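Local structure of inositol-1,4,5-trisphosphate 5-phosphatase 1 (Schizosaccharomyces pombe, 1I9Z) at residues V202-D207 with P248-L253; G266-D271 with D305-Y310. The protein removes the 5-phosphate from soluble and lipid inositol phosphates through its central catalytic domain, controlling cellular phosphoinositide levels in membrane trafficking and signalling. All coordinates share one frame; numbering follows the deposited sequence.

Interaction 1. Residues V202-D207 with P248-L253; sequences VVWFGD and PFFSEL
The phenyl ring of F250 reaches V202 and W204 with its far end, the CE2-CZ side, where the strand 201-205 presents both residues on one face. V202 meets the ring at its edge, near the ring plane, with CG1 3.9 Å from F250 CZ. Its CG1 is anti to the backbone N (chi1 179°), which sends this methyl to the phenyl. The W204 side chain crosses that of F250 at about a right angle: W204 CB lies 3.9 Å from F250 CE2, while F250 CZ comes to the edge of the indole, 4.0 Å from W204 CE3. No hydrogen bond joins the segments, and a flat, wholly apolar residue suits a buried spot above a branched valine and a broad indole. Replacing F250 by an alanine would remove the ring, and V202 CG1 and the benzo edge of W204 would probably lose their apolar partner, opening a gap over the strand. The indole N-H of W204 is satisfied elsewhere, NE1 being hydrogen-bonded to S165 OG, and its ring also packs on F247 and Y181. Here an irregular loop packs one ring against a face of the five-stranded sheet, beside helix 174-187, in the two-sheet core of the DNase I-like fold.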
loop_
_atom_site.group_PDB
_atom_site.type_symbol
_atom_site.label_atom_id
_atom_site.label_comp_id
_atom_site.label_asym_id
_atom_site.label_seq_id
_atom_site.Cartn_x
_atom_site.Cartn_y
_atom_site.Cartn_z
ATOM N N VAL A 202 -5.579 -0.307 -4.948
ATOM C CA VAL A 202 -4.202 0.166 -5.026
ATOM C C VAL A 202 -3.839 0.687 -3.619
ATOM O O VAL A 202 -4.633 1.458 -3.029
ATOM C CB VAL A 202 -4.063 1.375 -5.996
ATOM C CG1 VAL A 202 -2.591 1.837 -6.003
ATOM C CG2 VAL A 202 -4.536 1.020 -7.421
ATOM N N VAL A 203 -2.676 0.320 -3.078
ATOM C CA VAL A 203 -2.271 0.850 -1.753
ATOM C C VAL A 203 -0.924 1.438 -2.043
ATOM O O VAL A 203 -0.041 0.751 -2.610
ATOM C CB VAL A 203 -2.138 -0.231 -0.636
ATOM C CG1 VAL A 203 -1.611 0.424 0.660
ATOM C CG2 VAL A 203 -3.506 -0.849 -0.358
ATOM N N TRP A 204 -0.776 2.745 -1.756
ATOM C CA TRP A 204 0.494 3.435 -2.057
ATOM C C TRP A 204 0.928 4.011 -0.713
ATOM O O TRP A 204 0.168 4.739 -0.071
ATOM C CB TRP A 204 0.256 4.536 -3.063
ATOM C CG TRP A 204 1.439 5.227 -3.610
ATOM C CD1 TRP A 204 2.690 5.340 -3.060
ATOM C CD2 TRP A 204 1.471 5.967 -4.836
ATOM N NE1 TRP A 204 3.485 6.087 -3.877
ATOM C CE2 TRP A 204 2.752 6.491 -4.965
ATOM C CE3 TRP A 204 0.516 6.242 -5.823
ATOM C CZ2 TRP A 204 3.139 7.296 -6.073
ATOM C CZ3 TRP A 204 0.914 7.044 -6.934
ATOM C CH2 TRP A 204 2.196 7.549 -7.038
ATOM N N PHE A 205 2.163 3.736 -0.303
ATOM C CA PHE A 205 2.572 4.117 1.017
ATOM C C PHE A 205 4.077 4.283 1.155
ATOM O O PHE A 205 4.821 3.935 0.246
ATOM C CB PHE A 205 2.119 2.991 2.013
ATOM C CG PHE A 205 2.883 1.637 1.822
ATOM C CD1 PHE A 205 3.999 1.344 2.613
ATOM C CD2 PHE A 205 2.483 0.706 0.869
ATOM C CE1 PHE A 205 4.694 0.134 2.457
ATOM C CE2 PHE A 205 3.153 -0.513 0.685
ATOM C CZ PHE A 205 4.278 -0.811 1.501
ATOM N N GLY A 206 4.494 4.781 2.312
ATOM C CA GLY A 206 5.928 4.909 2.598
ATOM C C GLY A 206 6.274 6.223 3.242
ATOM O O GLY A 206 5.446 6.814 3.911
ATOM N N ASP A 207 7.510 6.678 3.048
ATOM C CA ASP A 207 7.990 7.923 3.650
ATOM C C ASP A 207 7.775 8.955 2.547
ATOM O O ASP A 207 8.660 9.233 1.717
ATOM C CB ASP A 207 9.484 7.814 3.986
ATOM C CG ASP A 207 10.019 9.085 4.655
ATOM O OD1 ASP A 207 9.287 10.122 4.632
ATOM O OD2 ASP A 207 11.166 9.046 5.174
ATOM N N PRO A 248 -5.105 11.769 -6.066
ATOM C CA PRO A 248 -6.559 11.920 -6.208
ATOM C C PRO A 248 -7.241 10.546 -6.071
ATOM O O PRO A 248 -6.736 9.479 -6.491
ATOM C CB PRO A 248 -6.731 12.529 -7.631
ATOM C CG PRO A 248 -5.482 12.033 -8.401
ATOM C CD PRO A 248 -4.360 12.148 -7.283
ATOM N N PHE A 249 -8.411 10.567 -5.484
ATOM C CA PHE A 249 -9.192 9.387 -5.234
ATOM C C PHE A 249 -8.578 8.434 -4.214
ATOM O O PHE A 249 -9.083 7.343 -4.044
ATOM C CB PHE A 249 -9.536 8.649 -6.543
ATOM C CG PHE A 249 -10.272 9.522 -7.547
ATOM C CD1 PHE A 249 -9.614 10.014 -8.671
ATOM C CD2 PHE A 249 -11.603 9.898 -7.324
ATOM C CE1 PHE A 249 -10.262 10.875 -9.555
ATOM C CE2 PHE A 249 -12.262 10.768 -8.219
ATOM C CZ PHE A 249 -11.585 11.249 -9.323
ATOM N N PHE A 250 -7.467 8.825 -3.566
ATOM C CA PHE A 250 -6.926 8.016 -2.490
ATOM C C PHE A 250 -7.479 8.513 -1.154
ATOM O O PHE A 250 -7.713 9.717 -0.966
ATOM C CB PHE A 250 -5.394 8.123 -2.366
ATOM C CG PHE A 250 -4.658 7.271 -3.352
ATOM C CD1 PHE A 250 -4.490 7.734 -4.677
ATOM C CD2 PHE A 250 -4.188 5.988 -2.964
ATOM C CE1 PHE A 250 -3.848 6.924 -5.631
ATOM C CE2 PHE A 250 -3.526 5.151 -3.895
ATOM C CZ PHE A 250 -3.355 5.611 -5.213
ATOM N N SER A 251 -7.655 7.596 -0.220
ATOM C CA SER A 251 -8.131 7.952 1.099
ATOM C C SER A 251 -7.096 7.586 2.131
ATOM O O SER A 251 -6.225 6.748 1.860
ATOM C CB SER A 251 -9.439 7.200 1.427
ATOM O OG SER A 251 -10.477 7.631 0.517
ATOM N N GLU A 252 -7.172 8.263 3.284
ATOM C CA GLU A 252 -6.307 7.950 4.413
ATOM C C GLU A 252 -7.229 7.861 5.605
ATOM O O GLU A 252 -8.183 8.677 5.698
ATOM C CB GLU A 252 -5.274 9.057 4.657
ATOM C CG GLU A 252 -4.273 8.690 5.757
ATOM C CD GLU A 252 -3.253 9.766 6.007
ATOM O OE1 GLU A 252 -3.589 10.984 5.918
ATOM O OE2 GLU A 252 -2.108 9.419 6.360
ATOM N N LEU A 253 -7.027 6.862 6.469
ATOM C CA LEU A 253 -7.819 6.801 7.683
ATOM C C LEU A 253 -7.335 7.960 8.536
ATOM O O LEU A 253 -6.241 8.475 8.354
ATOM C CB LEU A 253 -7.539 5.503 8.470
ATOM C CG LEU A 253 -8.661 4.480 8.562
ATOM C CD1 LEU A 253 -9.520 4.567 7.374
ATOM C CD2 LEU A 253 -8.136 3.083 8.900
#

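Interaction 2. Residues G266-D271 with D305-Y310; sequences GTDIYD and DHRPIY
One direct hydrogen bond links the loop 266-271 to R307: NH2 donates to the backbone oxygen T267 O over 2.9 Å, with an N-H...O angle of 152°. The donor sits somewhat above the carbonyl plane, and the oxygen lies near the guanidinium edge. A long arginine suits this task, because the CA atoms of D268 and R307 are 10.0 Å apart and the chain, bent at chi2 (-86°), still brings its head to the loop.

Charge adds a looser tie. D268 OD1 is 4.0 Å from R307 NH2, a long salt bridge in which the oxygen stands well out of the guanidinium plane, so no N-H points at it; the carboxylate is turned 71° from that plane. OD1 has a firmer partner in Y302 OH.

Two waters, both in the guanidinium plane at its edge, complete the link. Water 2 accepts from R307 NH2 at 2.8 Å and donates to D268 OD1 at 2.8 Å, so it bridges the two charged groups where no N-H of the arginine points at the carboxylate. Water 1 accepts from R307 NH1 at 2.9 Å and, weakly, from the backbone N of G266.

Within the loop, I269 N donates to T267 OG1 at 3.1 Å. This closes an ST turn, for which threonine supplies the hydroxyl, and positive phi at G266 suits a glycine just before it.

A buried arginine thus ties a largely exposed loop, by a backbone carbonyl and two water bridges, to the chain that leads from D305, a residue of the inositol bisphosphate pocket, into strand 309-320 of the DNase I-like fold.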
loop_
_atom_site.group_PDB
_atom_site.type_symbol
_atom_site.label_atom_id
_atom_site.label_comp_id
_atom_site.label_asym_id
_atom_site.label_seq_id
_atom_site.Cartn_x
_atom_site.Cartn_y
_atom_site.Cartn_z
ATOM N N GLY A 266 16.581 5.169 19.697
ATOM C CA GLY A 266 16.445 4.409 20.960
ATOM C C GLY A 266 15.541 5.078 22.008
ATOM O O GLY A 266 15.299 4.540 23.102
ATOM N N THR A 267 15.015 6.259 21.725
ATOM C CA THR A 267 14.223 6.925 22.776
ATOM C C THR A 267 12.821 7.436 22.293
ATOM O O THR A 267 12.477 7.366 21.095
ATOM C CB THR A 267 14.979 8.149 23.301
ATOM O OG1 THR A 267 14.871 9.192 22.335
ATOM C CG2 THR A 267 16.482 7.874 23.435
ATOM N N ASP A 268 12.074 8.006 23.240
ATOM C CA ASP A 268 10.741 8.569 22.961
ATOM C C ASP A 268 10.893 10.045 22.710
ATOM O O ASP A 268 9.875 10.774 22.656
ATOM C CB ASP A 268 9.864 8.412 24.227
ATOM C CG ASP A 268 9.418 6.987 24.450
ATOM O OD1 ASP A 268 9.079 6.292 23.462
ATOM O OD2 ASP A 268 9.328 6.521 25.621
ATOM N N ILE A 269 12.117 10.507 22.496
ATOM C CA ILE A 269 12.348 11.943 22.461
ATOM C C ILE A 269 12.493 12.488 21.041
ATOM O O ILE A 269 13.227 11.914 20.233
ATOM C CB ILE A 269 13.631 12.208 23.278
ATOM C CG1 ILE A 269 13.346 11.766 24.737
ATOM C CG2 ILE A 269 14.094 13.683 23.242
ATOM C CD1 ILE A 269 14.463 12.146 25.659
ATOM N N TYR A 270 11.799 13.593 20.767
ATOM C CA TYR A 270 11.962 14.190 19.417
ATOM C C TYR A 270 13.313 14.908 19.312
ATOM O O TYR A 270 13.768 15.632 20.240
ATOM C CB TYR A 270 10.828 15.152 19.092
ATOM C CG TYR A 270 9.578 14.415 18.803
ATOM C CD1 TYR A 270 8.576 14.271 19.780
ATOM C CD2 TYR A 270 9.355 13.814 17.500
ATOM C CE1 TYR A 270 7.346 13.535 19.489
ATOM C CE2 TYR A 270 8.123 13.129 17.228
ATOM C CZ TYR A 270 7.151 12.989 18.241
ATOM O OH TYR A 270 6.009 12.236 18.025
ATOM N N ASP A 271 13.892 14.774 18.126
ATOM C CA ASP A 271 15.188 15.309 17.758
ATOM C C ASP A 271 15.783 16.392 18.648
ATOM O O ASP A 271 15.339 17.543 18.595
ATOM C CB ASP A 271 15.130 15.864 16.290
ATOM C CG ASP A 271 16.540 16.197 15.748
ATOM O OD1 ASP A 271 17.546 15.774 16.342
ATOM O OD2 ASP A 271 16.646 16.873 14.712
ATOM N N ASP A 305 15.267 6.678 13.390
ATOM C CA ASP A 305 14.774 7.990 13.810
ATOM C C ASP A 305 13.297 8.119 13.361
ATOM O O ASP A 305 12.637 9.111 13.648
ATOM C CB ASP A 305 15.645 9.125 13.264
ATOM C CG ASP A 305 15.853 9.048 11.764
ATOM O OD1 ASP A 305 15.430 8.104 11.043
ATOM O OD2 ASP A 305 16.471 10.021 11.319
ATOM N N HIS A 306 12.761 7.113 12.678
ATOM C CA HIS A 306 11.316 7.076 12.383
ATOM C C HIS A 306 10.682 5.912 13.129
ATOM O O HIS A 306 11.346 4.893 13.396
ATOM C CB HIS A 306 10.990 6.746 10.917
ATOM C CG HIS A 306 11.381 7.810 9.956
ATOM N ND1 HIS A 306 10.476 8.418 9.101
ATOM C CD2 HIS A 306 12.594 8.313 9.645
ATOM C CE1 HIS A 306 11.130 9.244 8.294
ATOM N NE2 HIS A 306 12.422 9.197 8.604
ATOM N N ARG A 307 9.401 6.037 13.470
ATOM C CA ARG A 307 8.654 4.849 13.967
ATOM C C ARG A 307 8.043 4.177 12.780
ATOM O O ARG A 307 7.707 4.853 11.790
ATOM C CB ARG A 307 7.462 5.216 14.846
ATOM C CG ARG A 307 7.884 5.896 16.137
ATOM C CD ARG A 307 8.221 4.761 17.267
ATOM N NE ARG A 307 8.643 5.526 18.423
ATOM C CZ ARG A 307 9.879 5.915 18.695
ATOM N NH1 ARG A 307 10.946 5.559 17.950
ATOM N NH2 ARG A 307 10.043 6.871 19.631
ATOM N N PRO A 308 7.918 2.835 12.810
ATOM C CA PRO A 308 7.306 2.070 11.739
ATOM C C PRO A 308 5.784 2.240 11.898
ATOM O O PRO A 308 5.296 2.630 13.007
ATOM C CB PRO A 308 7.755 0.592 12.008
ATOM C CG PRO A 308 8.038 0.566 13.487
ATOM C CD PRO A 308 8.379 1.993 13.944
ATOM N N ILE A 309 5.042 1.991 10.815
ATOM C CA ILE A 309 3.569 2.088 10.865
ATOM C C ILE A 309 2.956 0.888 10.126
ATOM O O ILE A 309 3.669 0.105 9.448
ATOM C CB ILE A 309 3.043 3.379 10.165
ATOM C CG1 ILE A 309 3.527 3.431 8.716
ATOM C CG2 ILE A 309 3.551 4.609 10.904
ATOM C CD1 ILE A 309 2.797 4.520 7.829
ATOM N N TYR A 310 1.657 0.672 10.312
ATOM C CA TYR A 310 0.985 -0.368 9.553
ATOM C C TYR A 310 -0.477 0.013 9.354
ATOM O O TYR A 310 -1.008 0.901 10.063
ATOM C CB TYR A 310 1.077 -1.764 10.230
ATOM C CG TYR A 310 0.252 -1.867 11.509
ATOM C CD1 TYR A 310 -1.084 -2.284 11.456
ATOM C CD2 TYR A 310 0.776 -1.472 12.716
ATOM C CE1 TYR A 310 -1.883 -2.321 12.610
ATOM C CE2 TYR A 310 -0.028 -1.465 13.890
ATOM C CZ TYR A 310 -1.324 -1.896 13.826
ATOM O OH TYR A 310 -2.078 -1.968 14.984
HETATM O O HOH W 1 13.825 5.992 18.114
HETATM O O HOH W 2 7.791 7.392 21.227
#

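Interactions 1 and 2 follow one another along the chain, with centres about 22 Å apart, and meet where D207 packs on H306: OD2 of D207 lies 3.1 Å from CE1 of H306. The former is a buried apolar contact about 7 Å from the centre of the chain, measured centre to centre; the latter is polar, water-bridged and about 21 Å out. Their strands, 201-205 and 309-320, belong to the two different sheets of the core. The 305-310 segment of interaction 2 reaches the ligand pocket through D305, which touches the bound inositol bisphosphate, whereas the side chain of R307, which makes the contact, is about 13 Å from both that ligand and the calcium ion.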